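Local coordinates for protein Rubredoxin\:oxygen oxidoreductase (Desulfovibrio gigas, PDB 1E5D) that reduces one oxygen molecule to two water molecules with four electrons, using a diiron centre and flavin mononucleotide, at residues T266-R271 against A380-L385; V272-F277 against V284-C289; V307-P312 against E357-M362. One frame throughout, in Å; residues are numbered along the deposited sequence.

All three contacts lie in the flavodoxin-like domain, where helices pack on both faces of a five-stranded parallel sheet with strand order 2-1-3-4-5. Helix 265-279 serves twice: its first half meets helix 379-400 in interaction 1, its second half meets edge strand 283-288 in interaction 2, their centres about 10 Å apart. Interaction 3 joins the central strand 306-310 to helix 350-361, its centre about 16 Å and about 15 Å from those of interactions 1 and 2. Along the chain, interaction 2 closes before interaction 3 opens, both nested within interaction 1. Together they join helix to helix and helices to sheet, and interactions 1 and 3 reach the FMN phosphate through Thr266 and Pro312.

Interaction 1 of 3, residues T266-R271 against A380-L385; sequences TEKMAR and ADYEQL. With FMN (flavin mononucleotide), chain C.
Met269 and Leu385 form the apolar centre of this contact between helix 265-279 and helix 379-400, neighbours in the flavodoxin-like domain. Met269 CB lies 3.7 Å from Leu385 CD1, and Met269 CG lies 3.9 Å from the same methyl. The chain then bends at its last torsion (chi3 68°), which swings Met269 CE back beside the leucine, 4.0 Å from Leu385 CD1 and slightly farther from CD2. The two side chains meet at about a right angle, the methionine wrapping one branch of the leucine more closely than the other. Beyond the pair, Phe342 and Val373 from the sheet also touch Met269, so the sulfur-containing chain fills the seam between two helices and the strands beneath.

Nearer the surface, Tyr382 reaches across with its phenol oxygen, and Tyr382 OH approaches Lys268 CB at 3.8 Å. The lysine offers its aliphatic stem here, while the chain beyond CG runs extended and carries its ammonium group away from the other helix. Pro377 and Val272 also touch the tyrosine side chain.

One turn before Met269, Thr266 helps hold the FMN phosphate: its backbone N and its OG1 both donate to O1P, the latter over 2.6 Å. This is the flavodoxin arrangement, a phosphate at the N-terminal end of the first helix, where the helix dipole probably helps to stabilise its charge. Between the two segments no hydrogen bond or salt bridge forms, which implies that this part of the helix pair rests on dispersion and the exclusion of water, leaving the polar chemistry to the phosphate end.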
loop_
_atom_site.group_PDB
_atom_site.type_symbol
_atom_site.label_atom_id
_atom_site.label_comp_id
_atom_site.label_asym_id
_atom_site.label_seq_id
_atom_site.Cartn_x
_atom_site.Cartn_y
_atom_site.Cartn_z
ATOM N N THR A 266 -7.640 -16.808 -3.194
ATOM C CA THR A 266 -8.506 -15.785 -2.598
ATOM C C THR A 266 -9.272 -15.070 -3.702
ATOM O O THR A 266 -10.378 -14.562 -3.516
ATOM C CB THR A 266 -7.707 -14.788 -1.751
ATOM O OG1 THR A 266 -7.012 -15.512 -0.727
ATOM C CG2 THR A 266 -8.633 -13.807 -1.047
ATOM N N GLU A 267 -8.692 -15.030 -4.905
ATOM C CA GLU A 267 -9.406 -14.362 -5.993
ATOM C C GLU A 267 -10.657 -15.130 -6.416
ATOM O O GLU A 267 -11.728 -14.544 -6.601
ATOM C CB GLU A 267 -8.489 -14.143 -7.198
ATOM C CG GLU A 267 -9.111 -13.197 -8.214
ATOM C CD GLU A 267 -8.523 -13.335 -9.603
ATOM O OE1 GLU A 267 -7.325 -13.665 -9.707
ATOM O OE2 GLU A 267 -9.271 -13.098 -10.577
ATOM N N LYS A 268 -10.535 -16.441 -6.560
ATOM C CA LYS A 268 -11.634 -17.338 -6.895
ATOM C C LYS A 268 -12.776 -17.245 -5.888
ATOM O O LYS A 268 -13.950 -17.135 -6.239
ATOM C CB LYS A 268 -11.127 -18.783 -6.984
ATOM C CG LYS A 268 -10.263 -19.015 -8.212
ATOM C CD LYS A 268 -9.640 -20.397 -8.221
ATOM C CE LYS A 268 -8.331 -20.410 -8.997
ATOM N NZ LYS A 268 -8.068 -21.747 -9.599
ATOM N N MET A 269 -12.418 -17.287 -4.607
ATOM C CA MET A 269 -13.396 -17.045 -3.554
ATOM C C MET A 269 -14.092 -15.715 -3.816
ATOM O O MET A 269 -15.317 -15.623 -3.795
ATOM C CB MET A 269 -12.688 -17.088 -2.198
ATOM C CG MET A 269 -11.956 -18.407 -1.957
ATOM S SD MET A 269 -10.980 -18.400 -0.441
ATOM C CE MET A 269 -12.267 -18.341 0.796
ATOM N N ALA A 270 -13.321 -14.658 -4.096
ATOM C CA ALA A 270 -13.920 -13.358 -4.372
ATOM C C ALA A 270 -14.862 -13.413 -5.566
ATOM O O ALA A 270 -15.972 -12.876 -5.533
ATOM C CB ALA A 270 -12.847 -12.313 -4.624
ATOM N N ARG A 271 -14.422 -14.068 -6.641
ATOM C CA ARG A 271 -15.288 -14.144 -7.823
ATOM C C ARG A 271 -16.577 -14.876 -7.483
ATOM O O ARG A 271 -17.672 -14.505 -7.901
ATOM C CB ARG A 271 -14.573 -14.834 -8.981
ATOM C CG ARG A 271 -13.382 -14.051 -9.525
ATOM C CD ARG A 271 -12.646 -14.887 -10.566
ATOM N NE ARG A 271 -13.417 -14.947 -11.806
ATOM C CZ ARG A 271 -13.656 -13.870 -12.549
ATOM N NH1 ARG A 271 -13.194 -12.680 -12.186
ATOM N NH2 ARG A 271 -14.362 -13.994 -13.661
ATOM N N ALA A 380 -17.288 -27.484 -2.074
ATOM C CA ALA A 380 -17.794 -27.316 -0.716
ATOM C C ALA A 380 -17.473 -25.922 -0.203
ATOM O O ALA A 380 -18.324 -25.224 0.349
ATOM C CB ALA A 380 -17.209 -28.392 0.182
ATOM N N ASP A 381 -16.219 -25.508 -0.391
ATOM C CA ASP A 381 -15.850 -24.150 0.027
ATOM C C ASP A 381 -16.731 -23.138 -0.693
ATOM O O ASP A 381 -17.182 -22.150 -0.124
ATOM C CB ASP A 381 -14.376 -23.876 -0.252
ATOM C CG ASP A 381 -13.496 -24.966 0.337
ATOM O OD1 ASP A 381 -13.665 -25.240 1.547
ATOM O OD2 ASP A 381 -12.670 -25.533 -0.404
ATOM N N TYR A 382 -16.976 -23.437 -1.973
ATOM C CA TYR A 382 -17.862 -22.566 -2.745
ATOM C C TYR A 382 -19.231 -22.498 -2.087
ATOM O O TYR A 382 -19.822 -21.426 -2.034
ATOM C CB TYR A 382 -17.950 -23.053 -4.193
ATOM C CG TYR A 382 -16.625 -22.830 -4.897
ATOM C CD1 TYR A 382 -15.757 -21.850 -4.418
ATOM C CD2 TYR A 382 -16.236 -23.563 -6.002
ATOM C CE1 TYR A 382 -14.540 -21.608 -5.024
ATOM C CE2 TYR A 382 -15.019 -23.330 -6.616
ATOM C CZ TYR A 382 -14.178 -22.354 -6.124
ATOM O OH TYR A 382 -12.965 -22.121 -6.734
ATOM N N GLU A 383 -19.705 -23.633 -1.590
ATOM C CA GLU A 383 -20.992 -23.696 -0.912
ATOM C C GLU A 383 -20.960 -22.785 0.307
ATOM O O GLU A 383 -21.885 -22.017 0.567
ATOM C CB GLU A 383 -21.338 -25.121 -0.485
ATOM C CG GLU A 383 -22.000 -25.948 -1.582
ATOM C CD GLU A 383 -22.901 -25.088 -2.452
ATOM O OE1 GLU A 383 -23.920 -24.591 -1.925
ATOM O OE2 GLU A 383 -22.574 -24.911 -3.645
ATOM N N GLN A 384 -19.856 -22.883 1.053
ATOM C CA GLN A 384 -19.732 -22.013 2.226
ATOM C C GLN A 384 -19.850 -20.543 1.845
ATOM O O GLN A 384 -20.530 -19.749 2.502
ATOM C CB GLN A 384 -18.393 -22.268 2.902
ATOM C CG GLN A 384 -18.364 -23.495 3.796
ATOM C CD GLN A 384 -17.436 -23.241 4.977
ATOM O OE1 GLN A 384 -16.214 -23.184 4.825
ATOM N NE2 GLN A 384 -18.037 -23.077 6.149
ATOM N N LEU A 385 -19.179 -20.154 0.759
ATOM C CA LEU A 385 -19.189 -18.728 0.427
ATOM C C LEU A 385 -20.574 -18.255 0.020
ATOM O O LEU A 385 -21.004 -17.200 0.503
ATOM C CB LEU A 385 -18.128 -18.467 -0.651
ATOM C CG LEU A 385 -16.697 -18.581 -0.103
ATOM C CD1 LEU A 385 -15.725 -19.025 -1.175
ATOM C CD2 LEU A 385 -16.279 -17.253 0.512
HETATM N N1 FMN C . 0.006 -19.450 4.938
HETATM C C2 FMN C . -0.093 -19.474 6.260
HETATM O O2 FMN C . -0.823 -20.232 6.841
HETATM N N3 FMN C . 0.658 -18.590 7.079
HETATM C C4 FMN C . 1.776 -17.952 6.571
HETATM O O4 FMN C . 2.367 -17.183 7.305
HETATM C C4A FMN C . 1.921 -17.960 5.123
HETATM N N5 FMN C . 2.744 -17.077 4.512
HETATM C C5A FMN C . 3.063 -17.356 3.205
HETATM C C6 FMN C . 4.026 -16.525 2.575
HETATM C C7 FMN C . 4.218 -16.564 1.215
HETATM C C7M FMN C . 5.018 -15.479 0.546
HETATM C C8 FMN C . 3.399 -17.438 0.398
HETATM C C8M FMN C . 3.747 -17.658 -1.056
HETATM C C9 FMN C . 2.597 -18.397 1.035
HETATM C C9A FMN C . 2.281 -18.214 2.383
HETATM N N10 FMN C . 1.191 -18.877 3.027
HETATM C C10 FMN C . 1.045 -18.825 4.346
HETATM C "C1'" FMN C . 0.397 -19.818 2.203
HETATM C "C2'" FMN C . -0.713 -19.069 1.422
HETATM O "O2'" FMN C . -1.604 -18.432 2.329
HETATM C "C3'" FMN C . -1.443 -20.143 0.631
HETATM O "O3'" FMN C . -0.622 -20.433 -0.497
HETATM C "C4'" FMN C . -2.803 -19.641 0.138
HETATM O "O4'" FMN C . -3.451 -20.667 -0.630
HETATM C "C5'" FMN C . -2.548 -18.406 -0.700
HETATM O "O5'" FMN C . -3.919 -17.870 -1.247
HETATM P P FMN C . -3.989 -17.068 -2.541
HETATM O O1P FMN C . -5.303 -16.286 -2.479
HETATM O O2P FMN C . -2.845 -16.302 -2.754
HETATM O O3P FMN C . -4.059 -17.986 -3.673
#

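Interaction 2 of 3, residues V272-F277 against V284-C289; sequences VLAESF and VKLMWC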
loop_
_atom_site.group_PDB
_atom_site.type_symbol
_atom_site.label_atom_id
_atom_site.label_comp_id
_atom_site.label_asym_id
_atom_site.label_seq_id
_atom_site.Cartn_x
_atom_site.Cartn_y
_atom_site.Cartn_z
ATOM N N VAL A 272 -16.465 -15.942 -6.687
ATOM C CA VAL A 272 -17.682 -16.656 -6.319
ATOM C C VAL A 272 -18.608 -15.750 -5.514
ATOM O O VAL A 272 -19.803 -15.672 -5.793
ATOM C CB VAL A 272 -17.393 -17.931 -5.512
ATOM C CG1 VAL A 272 -18.630 -18.329 -4.722
ATOM C CG2 VAL A 272 -16.945 -19.056 -6.435
ATOM N N LEU A 273 -18.031 -15.071 -4.523
ATOM C CA LEU A 273 -18.801 -14.142 -3.705
ATOM C C LEU A 273 -19.545 -13.159 -4.600
ATOM O O LEU A 273 -20.734 -12.921 -4.393
ATOM C CB LEU A 273 -17.913 -13.381 -2.716
ATOM C CG LEU A 273 -17.577 -14.123 -1.420
ATOM C CD1 LEU A 273 -16.592 -13.339 -0.561
ATOM C CD2 LEU A 273 -18.847 -14.419 -0.630
ATOM N N ALA A 274 -18.829 -12.609 -5.584
ATOM C CA ALA A 274 -19.454 -11.564 -6.392
ATOM C C ALA A 274 -20.726 -12.079 -7.061
ATOM O O ALA A 274 -21.721 -11.357 -7.140
ATOM C CB ALA A 274 -18.464 -11.031 -7.413
ATOM N N GLU A 275 -20.672 -13.325 -7.517
ATOM C CA GLU A 275 -21.778 -13.953 -8.220
ATOM C C GLU A 275 -22.958 -14.259 -7.307
ATOM O O GLU A 275 -24.107 -14.004 -7.673
ATOM C CB GLU A 275 -21.323 -15.247 -8.904
ATOM C CG GLU A 275 -21.923 -15.450 -10.286
ATOM C CD GLU A 275 -21.599 -14.358 -11.285
ATOM O OE1 GLU A 275 -20.510 -13.751 -11.216
ATOM O OE2 GLU A 275 -22.449 -14.094 -12.166
ATOM N N SER A 276 -22.680 -14.796 -6.123
ATOM C CA SER A 276 -23.763 -15.060 -5.178
ATOM C C SER A 276 -24.467 -13.766 -4.810
ATOM O O SER A 276 -25.691 -13.694 -4.729
ATOM C CB SER A 276 -23.233 -15.744 -3.918
ATOM O OG SER A 276 -22.146 -16.599 -4.243
ATOM N N PHE A 277 -23.681 -12.710 -4.578
ATOM C CA PHE A 277 -24.332 -11.478 -4.129
ATOM C C PHE A 277 -25.265 -10.972 -5.221
ATOM O O PHE A 277 -26.370 -10.487 -4.970
ATOM C CB PHE A 277 -23.303 -10.422 -3.743
ATOM C CG PHE A 277 -22.828 -10.526 -2.303
ATOM C CD1 PHE A 277 -23.713 -10.335 -1.254
ATOM C CD2 PHE A 277 -21.502 -10.811 -2.015
ATOM C CE1 PHE A 277 -23.281 -10.423 0.061
ATOM C CE2 PHE A 277 -21.068 -10.902 -0.707
ATOM C CZ PHE A 277 -21.958 -10.709 0.335
ATOM N N VAL A 284 -22.724 -5.453 -7.318
ATOM C CA VAL A 284 -21.420 -5.782 -6.752
ATOM C C VAL A 284 -20.297 -4.981 -7.387
ATOM O O VAL A 284 -20.197 -4.805 -8.598
ATOM C CB VAL A 284 -21.127 -7.283 -6.924
ATOM C CG1 VAL A 284 -19.759 -7.644 -6.371
ATOM C CG2 VAL A 284 -22.229 -8.093 -6.248
ATOM N N LYS A 285 -19.418 -4.484 -6.524
ATOM C CA LYS A 285 -18.125 -3.993 -6.964
ATOM C C LYS A 285 -17.062 -4.959 -6.414
ATOM O O LYS A 285 -16.880 -5.006 -5.198
ATOM C CB LYS A 285 -17.848 -2.564 -6.520
ATOM C CG LYS A 285 -18.847 -1.538 -7.030
ATOM C CD LYS A 285 -18.595 -1.169 -8.480
ATOM C CE LYS A 285 -19.859 -1.292 -9.313
ATOM N NZ LYS A 285 -19.627 -2.009 -10.601
ATOM N N LEU A 286 -16.431 -5.680 -7.326
ATOM C CA LEU A 286 -15.304 -6.558 -7.068
ATOM C C LEU A 286 -13.990 -5.847 -7.375
ATOM O O LEU A 286 -13.631 -5.657 -8.538
ATOM C CB LEU A 286 -15.413 -7.839 -7.906
ATOM C CG LEU A 286 -14.326 -8.890 -7.666
ATOM C CD1 LEU A 286 -14.097 -9.075 -6.174
ATOM C CD2 LEU A 286 -14.686 -10.216 -8.305
ATOM N N MET A 287 -13.243 -5.438 -6.354
ATOM C CA MET A 287 -12.057 -4.622 -6.580
ATOM C C MET A 287 -10.769 -5.236 -6.045
ATOM O O MET A 287 -10.627 -5.496 -4.855
ATOM C CB MET A 287 -12.281 -3.235 -5.941
ATOM C CG MET A 287 -13.655 -2.678 -6.302
ATOM S SD MET A 287 -14.002 -1.083 -5.527
ATOM C CE MET A 287 -13.103 -0.011 -6.643
ATOM N N TRP A 288 -9.818 -5.452 -6.938
ATOM C CA TRP A 288 -8.474 -5.924 -6.661
ATOM C C TRP A 288 -7.570 -4.804 -6.169
ATOM O O TRP A 288 -7.393 -3.798 -6.857
ATOM C CB TRP A 288 -7.910 -6.530 -7.946
ATOM C CG TRP A 288 -6.603 -7.236 -7.810
ATOM C CD1 TRP A 288 -6.121 -7.818 -6.679
ATOM C CD2 TRP A 288 -5.611 -7.441 -8.819
ATOM N NE1 TRP A 288 -4.887 -8.371 -6.924
ATOM C CE2 TRP A 288 -4.553 -8.158 -8.229
ATOM C CE3 TRP A 288 -5.503 -7.098 -10.170
ATOM C CZ2 TRP A 288 -3.403 -8.537 -8.928
ATOM C CZ3 TRP A 288 -4.366 -7.473 -10.863
ATOM C CH2 TRP A 288 -3.326 -8.186 -10.247
ATOM N N CYS A 289 -6.980 -4.935 -4.989
ATOM C CA CYS A 289 -6.110 -3.887 -4.470
ATOM C C CYS A 289 -4.905 -3.610 -5.353
ATOM O O CYS A 289 -4.295 -2.546 -5.285
ATOM C CB CYS A 289 -5.584 -4.251 -3.071
ATOM S SG CYS A 289 -6.867 -4.213 -1.811
#
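Ala274 and Val284 join the helix and the second strand of a beta-alpha-beta unit of the flavodoxin-like fold, made of strand 254-259, helix 265-279 and strand 283-288. The axes of 272-277 and 284-288 approach to 8.7 Å and run antiparallel, 174° apart.

The tight part lies near the turn that joins the two elements. Val284 spreads its methyls over the helix: CG1 comes to 3.8 Å from Ala274 CB, while CG2 settles between Ala274 O, 3.4 Å away, and Phe277 CB at 3.6 Å. The division follows from the first torsion (chi1 179°), which sets CG1 opposite the backbone N and CG2 beside it. Alanine's short side chain lets the valine approach the helix backbone itself. Phe277 lends only its CB to this edge strand; its side chain leads away and touches Val255 of the neighbouring strand, Ile308, and Ile392 of helix 379-400, a buried apolar layer.

Toward the other end the contact thins. Leu286, two residues on and on the same face of the strand, gives a single touch, CD2 to Ala274 CB at 4.0 Å, against the several closer ones of Val284. Phe277 is buried, whereas Ala274, Val284 and Leu286 all remain partly exposed. The leucine's other neighbours include Ile257 of the adjacent strand and Ala270 one turn earlier on the helix. Glu275, exposed, takes no part in the contact and pairs with Arg278 in a salt bridge. Within the helix, Ser276 OG turns back to donate to Val272 O over 3.0 Å, arriving from above the carbonyl plane, 46° out of it, while Ser276 N donates to the same oxygen.

Interaction 3 of 3, residues V307-P312 against E357-M362; sequences VIVGSP and EWLTGM. With FMN (flavin mononucleotide), chain C.
Leu359 reaches from helix 350-361 to the sheet, and both of its methyls find strand 306-310, the middle strand of the flavodoxin-like domain's parallel sheet. Leu359 CD2 lies 3.9 Å from Val309 CG2, the closest pair across the contact, and the two side chains slant across each other. Leu359 CD1 comes nearest Val307 O at 4.1 Å, a loose approach to a backbone carbonyl. The leucine has CG beside its backbone N (chi1 -61°) and a nearly extended second torsion (chi2 -167°), directing the forked end at the strand.

Around this first shell, Phe258 of the adjacent strand touches both Val307 and Val309, Val322 of helix 320-331 meets Val309, and Met366 touches Leu359. Backbone hydrogen bonds tie Ile308 to Val256 and Phe258 on one flank, and Val307 and Val309 to Ile338, Gly340 and Phe342 on the other. Ile308 points away from the helix, to the other face of the sheet, where it touches Leu273.

Past the C-terminal end of the strand, a loop meets the cofactor. Pro312 CB lies 3.3 Å from FMN O5', and Pro312 CG is 3.8 Å from FMN O2P. The preceding Ser311 OG donates to Pro312 O over 2.8 Å, in the carbonyl plane and on a lone pair. The helix-strand contact has no hydrogen bond between its segments and rests on methyl packing, so dispersion joins helix and strand, while the bonds of Ser311 to Pro312 O, Leu319 N and Ser351 OG hold the loop beside the FMN phosphate.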
loop_
_atom_site.group_PDB
_atom_site.type_symbol
_atom_site.label_atom_id
_atom_site.label_comp_id
_atom_site.label_asym_id
_atom_site.label_seq_id
_atom_site.Cartn_x
_atom_site.Cartn_y
_atom_site.Cartn_z
ATOM N N VAL A 307 -19.298 -4.292 3.071
ATOM C CA VAL A 307 -17.902 -4.288 2.640
ATOM C C VAL A 307 -17.310 -5.658 2.926
ATOM O O VAL A 307 -17.222 -6.034 4.095
ATOM C CB VAL A 307 -17.125 -3.183 3.369
ATOM C CG1 VAL A 307 -15.639 -3.243 3.100
ATOM C CG2 VAL A 307 -17.682 -1.823 2.966
ATOM N N ILE A 308 -16.937 -6.400 1.894
ATOM C CA ILE A 308 -16.323 -7.713 2.063
ATOM C C ILE A 308 -14.837 -7.658 1.699
ATOM O O ILE A 308 -14.484 -7.145 0.640
ATOM C CB ILE A 308 -17.001 -8.785 1.199
ATOM C CG1 ILE A 308 -18.516 -8.622 1.081
ATOM C CG2 ILE A 308 -16.630 -10.179 1.697
ATOM C CD1 ILE A 308 -19.241 -8.806 2.395
ATOM N N VAL A 309 -13.981 -8.178 2.565
ATOM C CA VAL A 309 -12.542 -8.122 2.412
ATOM C C VAL A 309 -11.927 -9.511 2.386
ATOM O O VAL A 309 -12.239 -10.403 3.174
ATOM C CB VAL A 309 -11.837 -7.355 3.547
ATOM C CG1 VAL A 309 -10.425 -7.010 3.093
ATOM C CG2 VAL A 309 -12.597 -6.107 3.941
ATOM N N GLY A 310 -11.015 -9.700 1.438
ATOM C CA GLY A 310 -10.387 -11.011 1.321
ATOM C C GLY A 310 -8.879 -10.852 1.282
ATOM O O GLY A 310 -8.365 -9.962 0.607
ATOM N N SER A 311 -8.184 -11.719 2.003
ATOM C CA SER A 311 -6.738 -11.800 1.885
ATOM C C SER A 311 -6.264 -13.199 2.266
ATOM O O SER A 311 -6.771 -13.829 3.189
ATOM C CB SER A 311 -6.030 -10.767 2.756
ATOM O OG SER A 311 -4.636 -11.020 2.769
ATOM N N PRO A 312 -5.273 -13.682 1.538
ATOM C CA PRO A 312 -4.639 -14.934 1.956
ATOM C C PRO A 312 -3.782 -14.651 3.175
ATOM O O PRO A 312 -3.484 -13.502 3.489
ATOM C CB PRO A 312 -3.769 -15.289 0.752
ATOM C CG PRO A 312 -3.447 -13.969 0.128
ATOM C CD PRO A 312 -4.686 -13.125 0.317
ATOM N N GLU A 357 -11.078 -8.713 12.937
ATOM C CA GLU A 357 -10.768 -7.711 13.960
ATOM C C GLU A 357 -10.833 -6.299 13.385
ATOM O O GLU A 357 -11.232 -5.351 14.064
ATOM C CB GLU A 357 -9.386 -7.963 14.556
ATOM C CG GLU A 357 -9.148 -7.366 15.929
ATOM C CD GLU A 357 -8.421 -8.314 16.867
ATOM O OE1 GLU A 357 -7.624 -9.148 16.385
ATOM O OE2 GLU A 357 -8.649 -8.223 18.093
ATOM N N TRP A 358 -10.427 -6.173 12.124
ATOM C CA TRP A 358 -10.436 -4.876 11.459
ATOM C C TRP A 358 -11.878 -4.402 11.259
ATOM O O TRP A 358 -12.234 -3.279 11.598
ATOM C CB TRP A 358 -9.755 -4.938 10.100
ATOM C CG TRP A 358 -8.284 -4.752 10.014
ATOM C CD1 TRP A 358 -7.332 -5.738 9.973
ATOM C CD2 TRP A 358 -7.575 -3.507 9.947
ATOM N NE1 TRP A 358 -6.077 -5.180 9.887
ATOM C CE2 TRP A 358 -6.199 -3.814 9.872
ATOM C CE3 TRP A 358 -7.964 -2.163 9.946
ATOM C CZ2 TRP A 358 -5.221 -2.819 9.797
ATOM C CZ3 TRP A 358 -6.996 -1.181 9.873
ATOM C CH2 TRP A 358 -5.634 -1.513 9.800
ATOM N N LEU A 359 -12.697 -5.286 10.677
ATOM C CA LEU A 359 -14.071 -4.887 10.385
ATOM C C LEU A 359 -14.815 -4.537 11.669
ATOM O O LEU A 359 -15.394 -3.459 11.794
ATOM C CB LEU A 359 -14.783 -5.994 9.602
ATOM C CG LEU A 359 -14.155 -6.317 8.240
ATOM C CD1 LEU A 359 -15.096 -7.169 7.405
ATOM C CD2 LEU A 359 -13.782 -5.040 7.499
ATOM N N THR A 360 -14.779 -5.456 12.619
ATOM C CA THR A 360 -15.389 -5.239 13.928
ATOM C C THR A 360 -14.874 -3.958 14.562
ATOM O O THR A 360 -15.616 -3.161 15.133
ATOM C CB THR A 360 -15.126 -6.437 14.856
ATOM O OG1 THR A 360 -15.773 -7.602 14.317
ATOM C CG2 THR A 360 -15.739 -6.193 16.225
ATOM N N GLY A 361 -13.569 -3.707 14.476
ATOM C CA GLY A 361 -13.038 -2.489 15.072
ATOM C C GLY A 361 -13.564 -1.237 14.406
ATOM O O GLY A 361 -13.484 -0.145 14.968
ATOM N N MET A 362 -14.109 -1.358 13.201
ATOM C CA MET A 362 -14.611 -0.186 12.494
ATOM C C MET A 362 -16.105 -0.009 12.772
ATOM O O MET A 362 -16.726 0.914 12.259
ATOM C CB MET A 362 -14.405 -0.295 10.990
ATOM C CG MET A 362 -12.985 -0.051 10.514
ATOM S SD MET A 362 -12.809 -0.324 8.740
ATOM C CE MET A 362 -11.773 -1.787 8.730
HETATM N N1 FMN C . 0.006 -19.450 4.938
HETATM C C2 FMN C . -0.093 -19.474 6.260
HETATM O O2 FMN C . -0.823 -20.232 6.841
HETATM N N3 FMN C . 0.658 -18.590 7.079
HETATM C C4 FMN C . 1.776 -17.952 6.571
HETATM O O4 FMN C . 2.367 -17.183 7.305
HETATM C C4A FMN C . 1.921 -17.960 5.123
HETATM N N5 FMN C . 2.744 -17.077 4.512
HETATM C C5A FMN C . 3.063 -17.356 3.205
HETATM C C6 FMN C . 4.026 -16.525 2.575
HETATM C C7 FMN C . 4.218 -16.564 1.215
HETATM C C7M FMN C . 5.018 -15.479 0.546
HETATM C C8 FMN C . 3.399 -17.438 0.398
HETATM C C8M FMN C . 3.747 -17.658 -1.056
HETATM C C9 FMN C . 2.597 -18.397 1.035
HETATM C C9A FMN C . 2.281 -18.214 2.383
HETATM N N10 FMN C . 1.191 -18.877 3.027
HETATM C C10 FMN C . 1.045 -18.825 4.346
HETATM C "C1'" FMN C . 0.397 -19.818 2.203
HETATM C "C2'" FMN C . -0.713 -19.069 1.422
HETATM O "O2'" FMN C . -1.604 -18.432 2.329
HETATM C "C3'" FMN C . -1.443 -20.143 0.631
HETATM O "O3'" FMN C . -0.622 -20.433 -0.497
HETATM C "C4'" FMN C . -2.803 -19.641 0.138
HETATM O "O4'" FMN C . -3.451 -20.667 -0.630
HETATM C "C5'" FMN C . -2.548 -18.406 -0.700
HETATM O "O5'" FMN C . -3.919 -17.870 -1.247
HETATM P P FMN C . -3.989 -17.068 -2.541
HETATM O O1P FMN C . -5.303 -16.286 -2.479
HETATM O O2P FMN C . -2.845 -16.302 -2.754
HETATM O O3P FMN C . -4.059 -17.986 -3.673
#